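Local coordinates for protein clan CA, family C40, NlpC/P60 superfamily cysteine peptidase (Trichomonas vaginalis, PDB 6BIO) that probably acts as a cysteine peptidase of the NlpC/P60 family, cutting peptide bonds in bacterial peptidoglycan, at residues S14-R22 and D51-Y59; V106-T116 and R127-G135. All blocks are in the same frame, centred on the assembly; numbering follows the deposited sequence. Where two conformers were deposited one is given.

Contact 1: residues S14-R22 and D51-Y59; sequences SYQTQTIGR and DYYVHILGY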
# COMPACT_ATOMS: atom_id res chain seq x y z
N SER A 14 18.83 -9.03 0.87
CA SER A 14 19.29 -7.73 1.32
C SER A 14 18.25 -7.02 2.18
O SER A 14 18.40 -5.82 2.45
CB SER A 14 19.70 -6.84 0.15
OG SER A 14 18.55 -6.42 -0.59
N TYR A 15 17.22 -7.73 2.63
CA TYR A 15 16.09 -7.10 3.31
C TYR A 15 16.53 -6.60 4.68
O TYR A 15 16.96 -7.39 5.52
CB TYR A 15 14.93 -8.09 3.42
CG TYR A 15 13.62 -7.45 3.86
CD1 TYR A 15 13.31 -7.30 5.19
CD2 TYR A 15 12.73 -6.97 2.94
CE1 TYR A 15 12.13 -6.69 5.60
CE2 TYR A 15 11.56 -6.35 3.32
CZ TYR A 15 11.27 -6.19 4.64
OH TYR A 15 10.07 -5.52 4.95
N GLN A 16 16.42 -5.29 4.90
CA GLN A 16 16.86 -4.70 6.15
C GLN A 16 15.77 -4.81 7.21
O GLN A 16 14.57 -4.82 6.94
CB GLN A 16 17.23 -3.24 5.90
CG GLN A 16 18.35 -3.05 4.89
CD GLN A 16 19.64 -3.75 5.30
OE1 GLN A 16 20.17 -3.52 6.40
NE2 GLN A 16 20.15 -4.60 4.41
N THR A 17 16.22 -4.90 8.46
CA THR A 17 15.30 -4.97 9.59
C THR A 17 14.43 -3.73 9.65
O THR A 17 14.93 -2.59 9.67
CB THR A 17 16.11 -5.12 10.86
OG1 THR A 17 17.05 -6.18 10.67
CG2 THR A 17 15.20 -5.42 12.04
N GLN A 18 13.11 -3.96 9.64
CA GLN A 18 12.14 -2.88 9.63
C GLN A 18 11.03 -3.18 10.62
O GLN A 18 10.82 -4.32 11.02
CB GLN A 18 11.54 -2.72 8.23
CG GLN A 18 12.54 -2.21 7.24
CD GLN A 18 12.13 -2.43 5.80
OE1 GLN A 18 11.20 -1.79 5.29
NE2 GLN A 18 12.84 -3.32 5.10
N THR A 19 10.30 -2.14 11.00
CA THR A 19 9.11 -2.24 11.85
C THR A 19 7.93 -1.66 11.08
O THR A 19 8.06 -1.24 9.93
CB THR A 19 9.34 -1.58 13.20
OG1 THR A 19 9.73 -0.22 12.97
CG2 THR A 19 10.37 -2.32 14.04
N ILE A 20 6.77 -1.65 11.70
CA ILE A 20 5.52 -1.21 11.08
C ILE A 20 5.15 0.11 11.68
O ILE A 20 5.13 0.24 12.90
CB ILE A 20 4.37 -2.21 11.31
CG1 ILE A 20 4.78 -3.58 10.78
CG2 ILE A 20 3.08 -1.71 10.64
CD1 ILE A 20 3.82 -4.69 11.13
N GLY A 21 4.77 1.06 10.83
CA GLY A 21 4.23 2.32 11.28
C GLY A 21 2.83 2.60 10.77
O GLY A 21 2.43 2.16 9.69
N ARG A 22 2.10 3.37 11.56
CA ARG A 22 0.81 3.87 11.13
C ARG A 22 0.84 5.37 11.36
O ARG A 22 1.20 5.83 12.45
CB ARG A 22 -0.36 3.22 11.90
CG ARG A 22 -1.72 3.81 11.51
CD ARG A 22 -2.88 3.17 12.29
NE ARG A 22 -2.98 3.79 13.55
CZ ARG A 22 -3.82 4.79 13.85
NH1 ARG A 22 -4.73 5.29 13.01
NH2 ARG A 22 -3.73 5.27 15.03
N ASP A 51 -3.56 7.53 8.89
CA ASP A 51 -4.01 6.15 8.81
C ASP A 51 -3.40 5.37 7.65
O ASP A 51 -3.80 4.25 7.42
CB ASP A 51 -5.53 6.03 8.85
CG ASP A 51 -6.02 4.68 9.33
OD1 ASP A 51 -5.52 4.20 10.36
OD2 ASP A 51 -6.95 4.13 8.72
N TYR A 52 -2.41 5.94 6.96
CA TYR A 52 -1.59 5.15 6.06
C TYR A 52 -0.68 4.23 6.86
O TYR A 52 -0.24 4.56 7.96
CB TYR A 52 -0.74 6.07 5.16
CG TYR A 52 -1.45 6.69 3.95
CD1 TYR A 52 -2.84 6.69 3.84
CD2 TYR A 52 -0.71 7.25 2.91
CE1 TYR A 52 -3.46 7.25 2.74
CE2 TYR A 52 -1.34 7.81 1.82
CZ TYR A 52 -2.70 7.81 1.73
OH TYR A 52 -3.32 8.36 0.64
N TYR A 53 -0.37 3.09 6.25
CA TYR A 53 0.56 2.12 6.81
C TYR A 53 1.90 2.20 6.07
O TYR A 53 1.95 2.36 4.84
CB TYR A 53 -0.02 0.70 6.71
CG TYR A 53 -1.37 0.49 7.37
CD1 TYR A 53 -1.85 1.30 8.35
CD2 TYR A 53 -2.15 -0.57 6.96
CE1 TYR A 53 -3.09 1.07 8.93
CE2 TYR A 53 -3.37 -0.84 7.55
CZ TYR A 53 -3.83 -0.01 8.52
OH TYR A 53 -5.07 -0.28 9.10
N VAL A 54 2.98 2.06 6.83
CA VAL A 54 4.33 2.11 6.29
C VAL A 54 5.18 1.03 6.96
O VAL A 54 4.84 0.53 8.03
CB VAL A 54 5.00 3.49 6.47
CG1 VAL A 54 4.17 4.55 5.82
CG2 VAL A 54 5.25 3.78 7.94
N HIS A 55 6.34 0.77 6.35
CA HIS A 55 7.44 0.17 7.05
C HIS A 55 8.36 1.27 7.55
O HIS A 55 8.53 2.30 6.89
CB HIS A 55 8.29 -0.74 6.16
CG HIS A 55 7.51 -1.74 5.36
ND1 HIS A 55 7.36 -3.07 5.72
CD2 HIS A 55 6.87 -1.60 4.19
CE1 HIS A 55 6.63 -3.68 4.81
NE2 HIS A 55 6.34 -2.82 3.85
N ILE A 56 8.97 1.06 8.70
CA ILE A 56 9.92 2.00 9.29
C ILE A 56 11.30 1.40 9.17
O ILE A 56 11.57 0.35 9.75
CB ILE A 56 9.57 2.35 10.75
CG1 ILE A 56 8.15 2.90 10.85
CG2 ILE A 56 10.61 3.27 11.32
CD1 ILE A 56 7.66 2.96 12.28
N LEU A 57 12.18 2.08 8.44
CA LEU A 57 13.56 1.68 8.23
C LEU A 57 14.48 2.16 9.33
O LEU A 57 15.53 1.56 9.56
CB LEU A 57 14.06 2.22 6.88
CG LEU A 57 13.51 1.56 5.63
CD1 LEU A 57 13.56 2.52 4.43
CD2 LEU A 57 14.31 0.33 5.36
N GLY A 58 14.10 3.22 10.04
CA GLY A 58 14.92 3.75 11.11
C GLY A 58 14.54 5.19 11.39
O GLY A 58 13.59 5.71 10.81
N TYR A 59 15.30 5.81 12.27
CA TYR A 59 15.08 7.19 12.66
C TYR A 59 16.41 7.94 12.62
O TYR A 59 17.46 7.37 12.96
CB TYR A 59 14.54 7.28 14.10
CG TYR A 59 13.22 6.60 14.30
CD1 TYR A 59 13.14 5.25 14.62
CD2 TYR A 59 12.03 7.30 14.17
CE1 TYR A 59 11.91 4.62 14.82
CE2 TYR A 59 10.84 6.70 14.35
CZ TYR A 59 10.76 5.36 14.66
OH TYR A 59 9.53 4.78 14.88
O HOH W 1 16.37 -0.78 8.35
O HOH W 2 12.59 0.33 12.45
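T19 and I56 form a hydrogen-bonded antiparallel pair, as do G21 and V54; with the non-hydrogen-bonded pairs I20-H55 and R22-Y53 they join strand 19-23 to strand 53-60. Strand 19-23 lies between 53-60 and 80-88 in the long antiparallel sheet that runs on into the SH3 strands. I20, R22, Y53 and H55 share one face of it, T19, V54 and I56 the other. I56 N reaches T19 O at 2.8 Å, and the return bond from T19 N to I56 O is 3.1 Å. Two residues further on, G21 N meets V54 O at 2.9 Å and V54 N donates back to G21 O. G21 has no side chain, and I56 CG1, anti to its own carbonyl carbon (chi1 -56°), brings CD1 over it, 3.6 Å from G21 CA. V54 CG2 closes on the same glycine. At the start of the pairing L57 runs alongside Q18, with L57 CD2 3.5 Å from Q18 CD. Q18 OE1 passes 3.2 Å from H55 CB, its amide turned 60° from the imidazole, and takes a hydrogen bond from R67. H55 is gripped at both nitrogens, ND1 by D119 and NE2 by D194, while Y15 OH also bonds to D119. One water bridges T17 O and L57 O, another T19 OG1 and I56 O. At the far end R22 CD comes up to the edge of the Y53 ring, and the R22 side chain bends at chi3. R22 NE forms a salt bridge with E81, and D51 OD2 one with R192, so each charge has a second partner. In their own salt bridge R22 NH1 meets D51 OD1 at 3.0 Å on its anti side, within the guanidinium plane but 30° out of the carboxylate plane.

Contact 2: residues V106-T116 and R127-G135; sequences VRYVPANSQVT and RINYRGYIG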
# COMPACT_ATOMS: atom_id res chain seq x y z
N VAL A 106 16.79 -19.48 13.82
CA VAL A 106 16.79 -18.78 15.09
C VAL A 106 16.07 -19.62 16.12
O VAL A 106 16.56 -19.83 17.25
CB VAL A 106 16.13 -17.39 14.94
CG1 VAL A 106 16.06 -16.69 16.29
CG2 VAL A 106 16.88 -16.57 13.93
N ARG A 107 14.90 -20.14 15.75
CA ARG A 107 14.07 -20.90 16.68
C ARG A 107 12.99 -21.66 15.92
O ARG A 107 12.32 -21.10 15.05
CB ARG A 107 13.43 -19.91 17.66
CG ARG A 107 12.48 -20.44 18.70
CD ARG A 107 13.20 -21.37 19.65
NE ARG A 107 12.56 -21.52 20.98
CZ ARG A 107 11.59 -22.40 21.28
NH1 ARG A 107 11.04 -23.18 20.32
NH2 ARG A 107 11.15 -22.46 22.53
N TYR A 108 12.80 -22.93 16.29
CA TYR A 108 11.66 -23.70 15.85
C TYR A 108 10.40 -23.20 16.55
O TYR A 108 10.41 -22.87 17.74
CB TYR A 108 11.89 -25.17 16.23
CG TYR A 108 10.69 -26.02 16.01
CD1 TYR A 108 10.29 -26.39 14.71
CD2 TYR A 108 9.91 -26.43 17.10
CE1 TYR A 108 9.18 -27.18 14.52
CE2 TYR A 108 8.80 -27.24 16.92
CZ TYR A 108 8.44 -27.60 15.64
OH TYR A 108 7.30 -28.36 15.52
N VAL A 109 9.32 -23.09 15.79
CA VAL A 109 8.04 -22.63 16.32
C VAL A 109 6.98 -23.69 16.10
O VAL A 109 6.64 -23.98 14.94
CB VAL A 109 7.60 -21.32 15.65
CG1 VAL A 109 6.35 -20.84 16.29
CG2 VAL A 109 8.66 -20.27 15.75
N PRO A 110 6.46 -24.32 17.17
CA PRO A 110 5.40 -25.30 16.98
C PRO A 110 4.13 -24.64 16.49
O PRO A 110 3.90 -23.43 16.64
CB PRO A 110 5.20 -25.93 18.36
CG PRO A 110 5.88 -25.08 19.30
CD PRO A 110 6.85 -24.18 18.58
N ALA A 111 3.32 -25.47 15.85
CA ALA A 111 2.02 -25.00 15.43
C ALA A 111 1.25 -24.47 16.65
O ALA A 111 1.42 -24.94 17.77
CB ALA A 111 1.24 -26.13 14.76
N ASN A 112 0.37 -23.51 16.40
CA ASN A 112 -0.51 -22.93 17.42
C ASN A 112 0.21 -22.08 18.45
O ASN A 112 -0.24 -21.98 19.59
CB ASN A 112 -1.24 -24.03 18.19
CG ASN A 112 -2.69 -24.02 18.00
OD1 ASN A 112 -3.33 -23.00 17.72
ND2 ASN A 112 -3.25 -25.19 18.11
N SER A 113 1.37 -21.54 18.10
CA SER A 113 2.14 -20.69 18.99
C SER A 113 1.65 -19.26 18.90
O SER A 113 1.40 -18.73 17.81
CB SER A 113 3.61 -20.72 18.59
OG SER A 113 4.20 -22.00 18.87
N GLN A 114 1.57 -18.58 20.03
CA GLN A 114 1.34 -17.15 20.03
C GLN A 114 2.62 -16.42 19.65
O GLN A 114 3.67 -16.64 20.26
CB GLN A 114 0.91 -16.69 21.42
CG GLN A 114 -0.33 -17.37 22.02
CD GLN A 114 -1.56 -17.07 21.26
OE1 GLN A 114 -1.79 -15.92 20.84
NE2 GLN A 114 -2.38 -18.10 21.04
N VAL A 115 2.54 -15.52 18.68
CA VAL A 115 3.68 -14.75 18.19
C VAL A 115 3.25 -13.30 17.98
O VAL A 115 2.05 -12.97 17.95
CB VAL A 115 4.26 -15.34 16.88
CG1 VAL A 115 4.57 -16.86 17.03
CG2 VAL A 115 3.31 -15.09 15.68
N THR A 116 4.23 -12.42 17.81
CA THR A 116 3.93 -11.03 17.53
C THR A 116 4.59 -10.63 16.21
O THR A 116 5.80 -10.76 16.07
CB THR A 116 4.45 -10.14 18.66
OG1 THR A 116 3.87 -10.53 19.91
CG2 THR A 116 4.15 -8.67 18.39
N ARG A 127 8.26 -10.79 9.80
CA ARG A 127 9.25 -10.77 10.87
C ARG A 127 8.47 -10.81 12.17
O ARG A 127 7.52 -10.05 12.34
CB ARG A 127 10.16 -9.55 10.82
CG ARG A 127 11.38 -9.72 11.72
CD ARG A 127 12.45 -8.62 11.54
NE ARG A 127 11.97 -7.31 11.94
CZ ARG A 127 12.11 -6.80 13.16
NH1 ARG A 127 11.62 -5.60 13.42
NH2 ARG A 127 12.70 -7.51 14.12
N ILE A 128 8.87 -11.72 13.08
CA ILE A 128 8.11 -11.96 14.30
C ILE A 128 9.02 -12.05 15.51
O ILE A 128 10.24 -12.25 15.40
CB ILE A 128 7.21 -13.22 14.26
CG1 ILE A 128 8.05 -14.50 14.14
CG2 ILE A 128 6.19 -13.15 13.15
CD1 ILE A 128 7.33 -15.76 14.53
N ASN A 129 8.38 -11.93 16.66
CA ASN A 129 8.95 -12.29 17.97
C ASN A 129 8.13 -13.45 18.52
O ASN A 129 6.91 -13.32 18.71
CB ASN A 129 8.84 -11.09 18.91
CG ASN A 129 9.39 -11.37 20.29
OD1 ASN A 129 9.15 -12.42 20.88
ND2 ASN A 129 10.09 -10.41 20.83
N TYR A 130 8.79 -14.59 18.78
CA TYR A 130 8.21 -15.71 19.52
C TYR A 130 9.08 -15.93 20.76
O TYR A 130 10.24 -16.31 20.62
CB TYR A 130 8.22 -16.96 18.65
CG TYR A 130 7.83 -18.24 19.40
CD1 TYR A 130 6.63 -18.31 20.07
CD2 TYR A 130 8.69 -19.33 19.48
CE1 TYR A 130 6.26 -19.44 20.78
CE2 TYR A 130 8.29 -20.48 20.16
CZ TYR A 130 7.10 -20.53 20.80
OH TYR A 130 6.78 -21.70 21.49
N ARG A 131 8.54 -15.69 21.94
CA ARG A 131 9.25 -15.98 23.20
C ARG A 131 10.60 -15.25 23.27
O ARG A 131 11.55 -15.76 23.86
CB ARG A 131 9.50 -17.49 23.41
CG ARG A 131 8.32 -18.40 23.62
CD ARG A 131 8.78 -19.90 23.76
NE ARG A 131 9.67 -20.14 24.90
CZ ARG A 131 9.28 -20.06 26.17
NH1 ARG A 131 8.01 -19.73 26.44
NH2 ARG A 131 10.14 -20.30 27.15
N GLY A 132 10.71 -14.06 22.66
CA GLY A 132 11.96 -13.34 22.65
C GLY A 132 12.86 -13.63 21.47
O GLY A 132 13.84 -12.91 21.27
N TYR A 133 12.57 -14.68 20.69
CA TYR A 133 13.35 -15.05 19.51
C TYR A 133 12.78 -14.28 18.32
O TYR A 133 11.56 -14.30 18.08
CB TYR A 133 13.23 -16.55 19.23
CG TYR A 133 13.86 -17.41 20.33
CD1 TYR A 133 15.21 -17.74 20.29
CD2 TYR A 133 13.12 -17.83 21.40
CE1 TYR A 133 15.79 -18.48 21.29
CE2 TYR A 133 13.71 -18.62 22.40
CZ TYR A 133 15.02 -18.91 22.34
OH TYR A 133 15.53 -19.67 23.37
N ILE A 134 13.66 -13.64 17.56
CA ILE A 134 13.26 -12.68 16.53
C ILE A 134 13.76 -13.14 15.16
O ILE A 134 14.93 -13.50 15.01
CB ILE A 134 13.81 -11.30 16.88
CG1 ILE A 134 13.15 -10.78 18.19
CG2 ILE A 134 13.56 -10.29 15.76
CD1 ILE A 134 13.99 -9.75 18.87
N GLY A 135 12.90 -13.08 14.16
CA GLY A 135 13.33 -13.41 12.83
C GLY A 135 12.14 -13.64 11.91
O GLY A 135 11.02 -13.20 12.20
O HOH W 3 8.62 -23.99 21.79
O HOH W 4 4.20 -22.21 21.74
O HOH W 5 5.68 -14.94 22.10
O HOH W 6 5.78 -12.30 21.05
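V109 lays CG1 over the centre of the Y130 ring, 4.2 Å from the centroid, in a CH-pi contact; R131 CG, from the tyrosine's own segment, lies over the opposite face near the rim. This is the bacterial SH3 domain, where hairpin 125-130/133-138 turns at Y130 to Y133 in a type I' turn. In Y130 a chi1 of 171° sets CG opposite the backbone N and carries the ring in between residues 107-110 and 113-115; Q114 O meets its edge at CD1, 3.4 Å off. Waters join Y130 OH to S113 OG and to R107 NH1. R107 is bent at chi2 (64°), which puts CD squarely over the Y133 ring, 3.8 Å from its centroid. Its guanidinium swings on so that NH1 bonds Y108 O at 2.7 Å, while one of its faces receives Y130 CE2. R107 NH2 and R131 NE, like charges, lie 3.6 Å apart. N129 makes an Asx motif, OD1 accepting from G132 N at 2.9 Å. T116 and N129 form the antiparallel hydrogen-bonded pair that joins the strands: T116 N bonds N129 O at 3.0 Å, and N129 N bonds T116 O in return. On the buried side V115 CG1 packs on I128 CD1 at 3.9 Å. I95 of strand 93-96 lies against V106, V109, I128 and Y130, L142 touches V115 and I128, and strand 80-88 borders strand 114-122 through T87 and T84.

In the fold
The two contacts sit about 20 Å apart between centres on one antiparallel sheet, whose order runs 53-60, 19-23, 80-88, 114-122, 125-130, 133-138; strand 80-88 lies between the two pairings. They touch directly at R127, whose NH1 is 2.8 Å from Q18 O, probably a hydrogen bond, while T17 CG2 packs 3.6 Å from R127 CZ. Contact 1 also reaches the NlpC/P60 part: Y52 and Y53 bond to Q187 and N191 of helix 182-191, which in this family probably carries the catalytic cysteine at its start, and D51 and H55 reach R192 and D194. Contact 2, about 26 Å from the chain centre against 12 Å, is strand pairing and core packing within the SH3 domain.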